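Long-range contacts in alpha-1,3-glucanase (Paenibacillus glycanilyticus, PDB 6K0P), which hydrolyses the alpha-1,3-glucosidic bonds of alpha-1,3-glucan as a member of glycoside hydrolase family 87: residues W219-K224 with T242-P247; F446-G451 with R527-Q532; T432-A437 with K480-N485. The protein carries 1 engineered substitution. One frame throughout, in Å; residues are numbered along the deposited sequence.

Overall arrangement
All three contacts lie in the part of the chain related to pectate lyases, a parallel beta-helix, and each joins one turn to another or a loop to a loop. Contact 1 and contact 2 sit on opposite sides of the chain's centre, their own centres about 45 Å apart, and each touches a different bound glycan: Lys243 belongs to one pocket, Trp447 and Glu529 to another. Contact 3 holds none of the residues that line the glycan pockets; its centre is about 28 Å from that of contact 2 and about 39 Å from that of contact 1. Along the chain, contact 1 closes before the others open, whereas the segments of contacts 2 and 3 alternate.

Contact 1: W219-K224 with T242-P247; sequences WTINSK and TKLVAP
Trp219 runs level with Leu244, and the two chains pair in parallel. Trp219 N donates to Lys243 O at 2.9 Å, while Trp219 O takes the hydrogen of Val245 N at 2.8 Å. The Trp219 side chain shares a face with Leu244: CG lies beside the backbone N (chi1 -54°), near Lys243 O, and CD1 is 3.7 Å from that oxygen. Trp219 CB meets Leu244 CD2 at 4.1 Å, and NE1 bonds to Pro215 O. Thr220, whose side chain shares a face with that of Val245, suits a watery margin: a water bridges its OG1 to Val245 O. Ile221 N reaches Val245 O at 2.9 Å from above the carbonyl plane, and its side chain crosses that of Leu244 at about a right angle, CD1 on CB at 3.8 Å. Ile221 O is buried without a hydrogen-bonding partner, since Pro247 has no N-H and presents CD at 3.4 Å to Ile221 O instead. Asn222 rests CB on Pro247 CG at 3.7 Å. Helix 196-204 packs Ile196 against Ile221 and Leu244, while strand 271-274 pairs beyond 242-247. Such in-register stacking of parallel strands from successive turns is the hallmark of a parallel beta-helix.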
loop_
_atom_site.group_PDB
_atom_site.type_symbol
_atom_site.label_atom_id
_atom_site.label_comp_id
_atom_site.label_asym_id
_atom_site.label_seq_id
_atom_site.Cartn_x
_atom_site.Cartn_y
_atom_site.Cartn_z
ATOM N N TRP A 219 -20.526 -13.466 -5.508
ATOM C CA TRP A 219 -21.060 -14.254 -4.404
ATOM C C TRP A 219 -21.134 -13.356 -3.184
ATOM O O TRP A 219 -20.114 -12.799 -2.761
ATOM C CB TRP A 219 -20.149 -15.455 -4.144
ATOM C CG TRP A 219 -19.931 -16.248 -5.394
ATOM C CD1 TRP A 219 -18.839 -16.214 -6.217
ATOM C CD2 TRP A 219 -20.861 -17.158 -5.991
ATOM N NE1 TRP A 219 -19.030 -17.065 -7.278
ATOM C CE2 TRP A 219 -20.259 -17.660 -7.159
ATOM C CE3 TRP A 219 -22.137 -17.605 -5.641
ATOM C CZ2 TRP A 219 -20.891 -18.582 -7.986
ATOM C CZ3 TRP A 219 -22.767 -18.530 -6.468
ATOM C CH2 TRP A 219 -22.141 -19.006 -7.621
ATOM N N THR A 220 -22.332 -13.199 -2.628
ATOM C CA THR A 220 -22.499 -12.302 -1.494
ATOM C C THR A 220 -21.739 -12.835 -0.288
ATOM O O THR A 220 -21.856 -14.014 0.069
ATOM C CB THR A 220 -23.979 -12.173 -1.145
ATOM O OG1 THR A 220 -24.645 -11.445 -2.182
ATOM C CG2 THR A 220 -24.161 -11.430 0.188
ATOM N N ILE A 221 -20.946 -11.971 0.329
ATOM C CA ILE A 221 -20.438 -12.203 1.673
ATOM C C ILE A 221 -21.068 -11.137 2.565
ATOM O O ILE A 221 -20.671 -9.965 2.558
ATOM C CB ILE A 221 -18.905 -12.233 1.739
ATOM C CG1 ILE A 221 -18.264 -11.045 1.015
ATOM C CG2 ILE A 221 -18.384 -13.532 1.129
ATOM C CD1 ILE A 221 -16.766 -10.924 1.293
ATOM N N ASN A 222 -22.104 -11.530 3.306
ATOM C CA ASN A 222 -22.802 -10.596 4.182
ATOM C C ASN A 222 -22.530 -10.882 5.650
ATOM O O ASN A 222 -23.256 -10.396 6.524
ATOM C CB ASN A 222 -24.303 -10.553 3.886
ATOM C CG ASN A 222 -24.998 -11.872 4.152
ATOM O OD1 ASN A 222 -24.443 -12.774 4.777
ATOM N ND2 ASN A 222 -26.230 -11.990 3.670
ATOM N N SER A 223 -21.491 -11.657 5.935
ATOM C CA SER A 223 -21.170 -12.035 7.298
ATOM C C SER A 223 -19.688 -12.335 7.369
ATOM O O SER A 223 -18.998 -12.420 6.348
ATOM C CB SER A 223 -21.949 -13.280 7.698
ATOM O OG SER A 223 -21.512 -14.384 6.915
ATOM N N LYS A 224 -19.205 -12.505 8.593
ATOM C CA LYS A 224 -17.904 -13.117 8.820
ATOM C C LYS A 224 -18.063 -14.628 8.740
ATOM O O LYS A 224 -18.876 -15.221 9.459
ATOM C CB LYS A 224 -17.365 -12.675 10.177
ATOM C CG LYS A 224 -16.562 -11.407 10.091
ATOM C CD LYS A 224 -15.192 -11.696 9.477
ATOM C CE LYS A 224 -14.597 -10.429 8.907
ATOM N NZ LYS A 224 -13.160 -10.651 8.624
ATOM N N THR A 242 -13.708 -15.103 -9.681
ATOM C CA THR A 242 -14.450 -15.354 -8.446
ATOM C C THR A 242 -14.416 -14.075 -7.627
ATOM O O THR A 242 -13.347 -13.661 -7.168
ATOM C CB THR A 242 -13.803 -16.488 -7.659
ATOM O OG1 THR A 242 -13.879 -17.701 -8.421
ATOM C CG2 THR A 242 -14.520 -16.691 -6.313
ATOM N N LYS A 243 -15.578 -13.452 -7.442
ATOM C CA LYS A 243 -15.695 -12.187 -6.723
ATOM C C LYS A 243 -16.593 -12.389 -5.514
ATOM O O LYS A 243 -17.790 -12.663 -5.667
ATOM C CB LYS A 243 -16.305 -11.115 -7.633
ATOM C CG LYS A 243 -15.482 -10.863 -8.895
ATOM C CD LYS A 243 -16.232 -9.947 -9.861
ATOM C CE LYS A 243 -15.452 -9.738 -11.154
ATOM N NZ LYS A 243 -16.130 -8.711 -12.001
ATOM N N LEU A 244 -16.026 -12.225 -4.322
ATOM C CA LEU A 244 -16.808 -12.217 -3.094
ATOM C C LEU A 244 -17.192 -10.769 -2.823
ATOM O O LEU A 244 -16.319 -9.894 -2.759
ATOM C CB LEU A 244 -15.980 -12.783 -1.943
ATOM C CG LEU A 244 -15.293 -14.129 -2.186
ATOM C CD1 LEU A 244 -14.637 -14.618 -0.885
ATOM C CD2 LEU A 244 -16.260 -15.174 -2.738
ATOM N N VAL A 245 -18.487 -10.503 -2.703
ATOM C CA VAL A 245 -19.003 -9.140 -2.761
ATOM C C VAL A 245 -19.766 -8.833 -1.477
ATOM O O VAL A 245 -20.791 -9.465 -1.191
ATOM C CB VAL A 245 -19.890 -8.929 -4.001
ATOM C CG1 VAL A 245 -20.395 -7.499 -4.061
ATOM C CG2 VAL A 245 -19.114 -9.267 -5.276
ATOM N N ALA A 246 -19.284 -7.846 -0.721
ATOM C CA ALA A 246 -20.064 -7.338 0.400
ATOM C C ALA A 246 -21.308 -6.635 -0.145
ATOM O O ALA A 246 -21.274 -6.066 -1.237
ATOM C CB ALA A 246 -19.232 -6.335 1.203
ATOM N N PRO A 247 -22.436 -6.662 0.593
ATOM C CA PRO A 247 -23.666 -6.047 0.068
ATOM C C PRO A 247 -23.455 -4.584 -0.267
ATOM O O PRO A 247 -23.203 -3.774 0.628
ATOM C CB PRO A 247 -24.668 -6.223 1.217
ATOM C CG PRO A 247 -24.155 -7.419 1.967
ATOM C CD PRO A 247 -22.655 -7.303 1.901
HETATM O O HOH W 1 -23.443 -8.741 -2.175
#

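Contact 2: F446-G451 with R527-Q532; sequences FWTSVG and RAEQGQ. With GLC (alpha-D-glucopyranose), chain C; GLC (alpha-D-glucopyranose), chain B.
Gly451 O is gripped from the other loop by Arg527 NE at 2.8 Å, in the carbonyl and guanidinium planes alike. A water that accepts from Arg527 NH2 adds a weak bond to the same oxygen. Next to it, Gln530 N donates to Val450 O at 2.7 Å. Positive phi (73°) suits Gly451, and its lack of a side chain lets Gln530 CB come close; Gly531 likewise fills the third place of the type II turn from Glu529 to Gln532. These loops project from the beta-helix and border a glycan site. Glu529, extended beyond CG, divides its carboxylate: OE1 accepts from O1 of the chain C glucose at 2.6 Å, and OE2 from a water at 2.7 Å that also bonds Thr448 OG1 and Val450 N. The Trp447 ring lies between Phe446 CD2 and, on the opposite face, that sugar's O3, 3.6 Å from CZ2; CE3 meets its C2 at 3.9 Å. Trp447 CZ2 reaches O2 of the chain B glucose at 3.2 Å. An alanine in place of Trp447 would probably cost both sugars these ring contacts and leave Phe446 without its packing partner. Gln460 OE1 and Gln495 NE2 also bond the sugar.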
loop_
_atom_site.group_PDB
_atom_site.type_symbol
_atom_site.label_atom_id
_atom_site.label_comp_id
_atom_site.label_asym_id
_atom_site.label_seq_id
_atom_site.Cartn_x
_atom_site.Cartn_y
_atom_site.Cartn_z
ATOM N N PHE A 446 2.961 15.914 7.945
ATOM C CA PHE A 446 2.050 15.391 8.963
ATOM C C PHE A 446 2.413 16.018 10.307
ATOM O O PHE A 446 3.494 16.593 10.471
ATOM C CB PHE A 446 2.094 13.853 9.019
ATOM C CG PHE A 446 0.791 13.212 9.440
ATOM C CD1 PHE A 446 -0.308 13.232 8.598
ATOM C CD2 PHE A 446 0.671 12.579 10.672
ATOM C CE1 PHE A 446 -1.506 12.640 8.972
ATOM C CE2 PHE A 446 -0.532 11.983 11.055
ATOM C CZ PHE A 446 -1.618 12.012 10.198
ATOM N N TRP A 447 1.495 15.886 11.275
ATOM C CA TRP A 447 1.661 16.463 12.609
ATOM C C TRP A 447 1.805 17.983 12.549
ATOM O O TRP A 447 1.409 18.613 11.562
ATOM C CB TRP A 447 2.837 15.812 13.359
ATOM C CG TRP A 447 2.794 14.298 13.392
ATOM C CD1 TRP A 447 3.695 13.433 12.824
ATOM C CD2 TRP A 447 1.812 13.480 14.038
ATOM N NE1 TRP A 447 3.323 12.128 13.070
ATOM C CE2 TRP A 447 2.173 12.132 13.816
ATOM C CE3 TRP A 447 0.658 13.757 14.779
ATOM C CZ2 TRP A 447 1.418 11.070 14.301
ATOM C CZ3 TRP A 447 -0.089 12.694 15.264
ATOM C CH2 TRP A 447 0.295 11.370 15.023
ATOM N N THR A 448 2.360 18.586 13.605
ATOM C CA THR A 448 2.563 20.028 13.675
ATOM C C THR A 448 4.011 20.306 14.051
ATOM O O THR A 448 4.687 19.469 14.657
ATOM C CB THR A 448 1.623 20.698 14.693
ATOM O OG1 THR A 448 1.832 20.138 15.998
ATOM C CG2 THR A 448 0.170 20.493 14.272
ATOM N N SER A 449 4.477 21.503 13.698
ATOM C CA SER A 449 5.863 21.916 13.905
ATOM C C SER A 449 5.934 23.280 14.589
ATOM O O SER A 449 6.720 24.151 14.208
ATOM C CB SER A 449 6.618 21.945 12.583
ATOM O OG SER A 449 5.979 22.826 11.675
ATOM N N VAL A 450 5.116 23.476 15.624
ATOM C CA VAL A 450 5.138 24.742 16.352
ATOM C C VAL A 450 6.483 24.887 17.048
ATOM O O VAL A 450 6.913 23.989 17.785
ATOM C CB VAL A 450 3.983 24.807 17.362
ATOM C CG1 VAL A 450 4.070 26.093 18.174
ATOM C CG2 VAL A 450 2.635 24.720 16.656
ATOM N N GLY A 451 7.154 26.016 16.815
ATOM C CA GLY A 451 8.447 26.260 17.422
ATOM C C GLY A 451 9.586 25.455 16.841
ATOM O O GLY A 451 10.635 25.333 17.476
ATOM N N ARG A 527 15.290 20.239 15.883
ATOM C CA ARG A 527 14.190 20.602 16.768
ATOM C C ARG A 527 12.913 20.428 15.951
ATOM O O ARG A 527 12.547 21.315 15.170
ATOM C CB ARG A 527 14.343 22.028 17.289
ATOM C CG ARG A 527 13.234 22.445 18.250
ATOM C CD ARG A 527 13.472 23.838 18.854
ATOM N NE ARG A 527 13.324 24.937 17.898
ATOM C CZ ARG A 527 14.344 25.585 17.342
ATOM N NH1 ARG A 527 15.592 25.238 17.632
ATOM N NH2 ARG A 527 14.119 26.582 16.491
ATOM N N ALA A 528 12.274 19.264 16.109
ATOM C CA ALA A 528 11.085 18.947 15.325
ATOM C C ALA A 528 9.921 19.871 15.660
ATOM O O ALA A 528 9.079 20.143 14.797
ATOM C CB ALA A 528 10.688 17.489 15.566
ATOM N N GLU A 529 9.859 20.349 16.902
ATOM C CA GLU A 529 8.781 21.179 17.430
ATOM C C GLU A 529 9.228 21.594 18.823
ATOM O O GLU A 529 10.251 21.117 19.322
ATOM C CB GLU A 529 7.449 20.414 17.495
ATOM C CG GLU A 529 7.539 19.135 18.306
ATOM C CD GLU A 529 6.264 18.320 18.271
ATOM O OE1 GLU A 529 6.300 17.139 18.679
ATOM O OE2 GLU A 529 5.221 18.856 17.837
ATOM N N GLN A 530 8.449 22.477 19.450
ATOM C CA GLN A 530 8.800 22.983 20.775
ATOM C C GLN A 530 9.040 21.830 21.743
ATOM O O GLN A 530 8.255 20.880 21.807
ATOM C CB GLN A 530 7.681 23.891 21.299
ATOM C CG GLN A 530 6.303 23.246 21.269
ATOM C CD GLN A 530 5.185 24.180 21.712
ATOM O OE1 GLN A 530 4.039 24.054 21.263
ATOM N NE2 GLN A 530 5.511 25.119 22.592
ATOM N N GLY A 531 10.153 21.908 22.476
ATOM C CA GLY A 531 10.482 20.923 23.479
ATOM C C GLY A 531 11.313 19.761 22.985
ATOM O O GLY A 531 11.747 18.937 23.803
ATOM N N GLN A 532 11.565 19.677 21.685
ATOM C CA GLN A 532 12.293 18.560 21.104
ATOM C C GLN A 532 13.700 18.987 20.717
ATOM O O GLN A 532 13.942 20.145 20.362
ATOM C CB GLN A 532 11.556 18.018 19.875
ATOM C CG GLN A 532 10.290 17.287 20.245
ATOM C CD GLN A 532 10.572 16.112 21.146
ATOM O OE1 GLN A 532 11.332 15.216 20.786
ATOM N NE2 GLN A 532 9.977 16.116 22.335
HETATM C C1 GLC C . 4.347 14.687 17.430
HETATM C C2 GLC C . 3.319 13.625 17.670
HETATM C C3 GLC C . 3.907 12.259 17.912
HETATM C C4 GLC C . 4.884 11.967 16.805
HETATM C C5 GLC C . 5.951 13.038 16.854
HETATM C C6 GLC C . 6.948 12.824 15.750
HETATM O O1 GLC C . 4.893 14.949 18.578
HETATM O O2 GLC C . 2.462 13.991 18.736
HETATM O O3 GLC C . 2.856 11.369 17.637
HETATM O O4 GLC C . 5.481 10.682 16.958
HETATM O O5 GLC C . 5.381 14.285 16.609
HETATM O O6 GLC C . 7.883 13.856 15.618
HETATM C C1 GLC B . 2.818 10.305 18.624
HETATM C C2 GLC B . 1.691 9.358 18.218
HETATM C C3 GLC B . 0.342 9.955 18.588
HETATM C C4 GLC B . 0.333 10.369 20.054
HETATM C C5 GLC B . 1.539 11.240 20.399
HETATM C C6 GLC B . 1.607 11.494 21.902
HETATM O O2 GLC B . 1.748 9.092 16.833
HETATM O O3 GLC B . -0.672 9.004 18.345
HETATM O O4 GLC B . -0.856 11.075 20.341
HETATM O O5 GLC B . 2.740 10.613 20.003
HETATM O O6 GLC B . 2.757 12.254 22.200
HETATM O O HOH W 2 4.010 21.210 17.127
HETATM O O HOH W 3 11.638 28.314 16.737
#

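Contact 3: T432-A437 with K480-N485; sequences TVIDGA and KNVDIN
Asp435 and Asn481 meet side by side at a corner of the parallel beta-helix, where successive turns stack with matching residues above one another. Asn481 ND2 donates to Asp435 OD1 at 2.9 Å, on its syn side but 29° out of the carboxylate plane; the oxygen lies close to the amide plane of Asn481. Asp435 CG stands anti to the backbone N (chi1 174°), beside the carbonyl carbon. The extended Lys480 chain crosses Asp435, with CE 3.7 Å from Asp435 CG, and Lys480 NZ ends 4.6 Å from Asp435 OD2, too far for a salt bridge.

The backbone carries the pairing round the bend. Lys480 N reaches Ile434 O at 2.8 Å, Gly436 N reaches Lys480 O, Ala437 N reaches Asn481 O at 3.0 Å, and Asp483 N reaches Ala437 O. Asn481 is left-handed helical, which asparagine tolerates better than most; Gly436 has different angles, at which a CB would jam against the preceding carbonyl oxygen. Past the corner, Ala437 CB meets Val482 CG2 at 4.1 Å on a buried face. Ala437 also touches Leu402, and its small CB is consistent with close approach of the turns. Ile434, touching Val482 CG2, also packs on Ile413 and Ile415.

Further out, Asp483 OD1 accepts from Asn513 ND2, while OD2 forms a salt bridge with Arg13 from the start of the chain. Asn481 OD1 accepts from Asn511 ND2, and Gln400 NE2 bonds Asp435 OD2.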
loop_
_atom_site.group_PDB
_atom_site.type_symbol
_atom_site.label_atom_id
_atom_site.label_comp_id
_atom_site.label_asym_id
_atom_site.label_seq_id
_atom_site.Cartn_x
_atom_site.Cartn_y
_atom_site.Cartn_z
ATOM N N THR A 432 17.455 -5.499 11.939
ATOM C CA THR A 432 16.322 -5.243 11.066
ATOM C C THR A 432 16.924 -4.702 9.781
ATOM O O THR A 432 17.644 -3.696 9.808
ATOM C CB THR A 432 15.405 -4.213 11.716
ATOM O OG1 THR A 432 14.884 -4.753 12.941
ATOM C CG2 THR A 432 14.257 -3.836 10.778
ATOM N N VAL A 433 16.675 -5.389 8.670
ATOM C CA VAL A 433 17.400 -5.156 7.428
ATOM C C VAL A 433 16.437 -4.651 6.367
ATOM O O VAL A 433 15.396 -5.274 6.115
ATOM C CB VAL A 433 18.108 -6.430 6.937
ATOM C CG1 VAL A 433 18.808 -6.168 5.596
ATOM C CG2 VAL A 433 19.087 -6.939 7.981
ATOM N N ILE A 434 16.790 -3.531 5.751
ATOM C CA ILE A 434 16.165 -3.055 4.524
ATOM C C ILE A 434 17.217 -3.242 3.437
ATOM O O ILE A 434 18.283 -2.620 3.483
ATOM C CB ILE A 434 15.720 -1.588 4.641
ATOM C CG1 ILE A 434 14.479 -1.453 5.544
ATOM C CG2 ILE A 434 15.409 -1.022 3.252
ATOM C CD1 ILE A 434 14.726 -1.621 7.030
ATOM N N ASP A 435 16.958 -4.126 2.480
ATOM C CA ASP A 435 17.962 -4.519 1.493
ATOM C C ASP A 435 17.343 -4.522 0.104
ATOM O O ASP A 435 16.602 -5.445 -0.245
ATOM C CB ASP A 435 18.525 -5.901 1.823
ATOM C CG ASP A 435 19.465 -6.431 0.744
ATOM O OD1 ASP A 435 19.982 -5.641 -0.071
ATOM O OD2 ASP A 435 19.676 -7.658 0.712
ATOM N N GLY A 436 17.669 -3.507 -0.691
ATOM C CA GLY A 436 17.147 -3.440 -2.041
ATOM C C GLY A 436 15.807 -2.742 -2.080
ATOM O O GLY A 436 14.770 -3.371 -1.869
ATOM N N ALA A 437 15.809 -1.438 -2.307
ATOM C CA ALA A 437 14.557 -0.699 -2.308
ATOM C C ALA A 437 14.671 0.484 -3.252
ATOM O O ALA A 437 15.718 1.128 -3.327
ATOM C CB ALA A 437 14.206 -0.206 -0.896
ATOM N N LYS A 480 20.450 -0.905 3.106
ATOM C CA LYS A 480 21.429 -1.089 2.047
ATOM C C LYS A 480 20.756 -1.276 0.698
ATOM O O LYS A 480 19.651 -1.819 0.603
ATOM C CB LYS A 480 22.391 -2.243 2.355
ATOM C CG LYS A 480 21.755 -3.600 2.548
ATOM C CD LYS A 480 22.839 -4.650 2.815
ATOM C CE LYS A 480 22.253 -5.995 3.197
ATOM N NZ LYS A 480 23.329 -7.019 3.421
ATOM N N ASN A 481 21.447 -0.805 -0.346
ATOM C CA ASN A 481 21.032 -0.992 -1.739
ATOM C C ASN A 481 19.697 -0.300 -2.027
ATOM O O ASN A 481 18.720 -0.914 -2.456
ATOM C CB ASN A 481 21.016 -2.480 -2.106
ATOM C CG ASN A 481 22.349 -3.140 -1.833
ATOM O OD1 ASN A 481 23.383 -2.655 -2.280
ATOM N ND2 ASN A 481 22.339 -4.230 -1.070
ATOM N N VAL A 482 19.671 1.007 -1.789
ATOM C CA VAL A 482 18.443 1.788 -1.884
ATOM C C VAL A 482 18.643 2.931 -2.865
ATOM O O VAL A 482 19.638 3.660 -2.787
ATOM C CB VAL A 482 18.003 2.333 -0.515
ATOM C CG1 VAL A 482 16.715 3.164 -0.672
ATOM C CG2 VAL A 482 17.779 1.207 0.461
ATOM N N ASP A 483 17.686 3.105 -3.763
ATOM C CA ASP A 483 17.635 4.269 -4.634
ATOM C C ASP A 483 16.434 5.111 -4.235
ATOM O O ASP A 483 15.297 4.620 -4.234
ATOM C CB ASP A 483 17.547 3.847 -6.096
ATOM C CG ASP A 483 18.796 3.145 -6.553
ATOM O OD1 ASP A 483 19.886 3.708 -6.345
ATOM O OD2 ASP A 483 18.700 2.019 -7.079
ATOM N N ILE A 484 16.686 6.371 -3.900
ATOM C CA ILE A 484 15.651 7.302 -3.458
ATOM C C ILE A 484 15.574 8.397 -4.511
ATOM O O ILE A 484 16.508 9.202 -4.659
ATOM C CB ILE A 484 15.955 7.873 -2.068
ATOM C CG1 ILE A 484 15.879 6.753 -1.025
ATOM C CG2 ILE A 484 14.990 8.996 -1.729
ATOM C CD1 ILE A 484 16.447 7.126 0.339
ATOM N N ASN A 485 14.483 8.419 -5.263
ATOM C CA ASN A 485 14.348 9.318 -6.402
ATOM C C ASN A 485 13.309 10.379 -6.091
ATOM O O ASN A 485 12.170 10.047 -5.746
ATOM C CB ASN A 485 13.935 8.534 -7.645
ATOM C CG ASN A 485 14.967 7.508 -8.036
ATOM O OD1 ASN A 485 16.146 7.833 -8.196
ATOM N ND2 ASN A 485 14.538 6.261 -8.173
#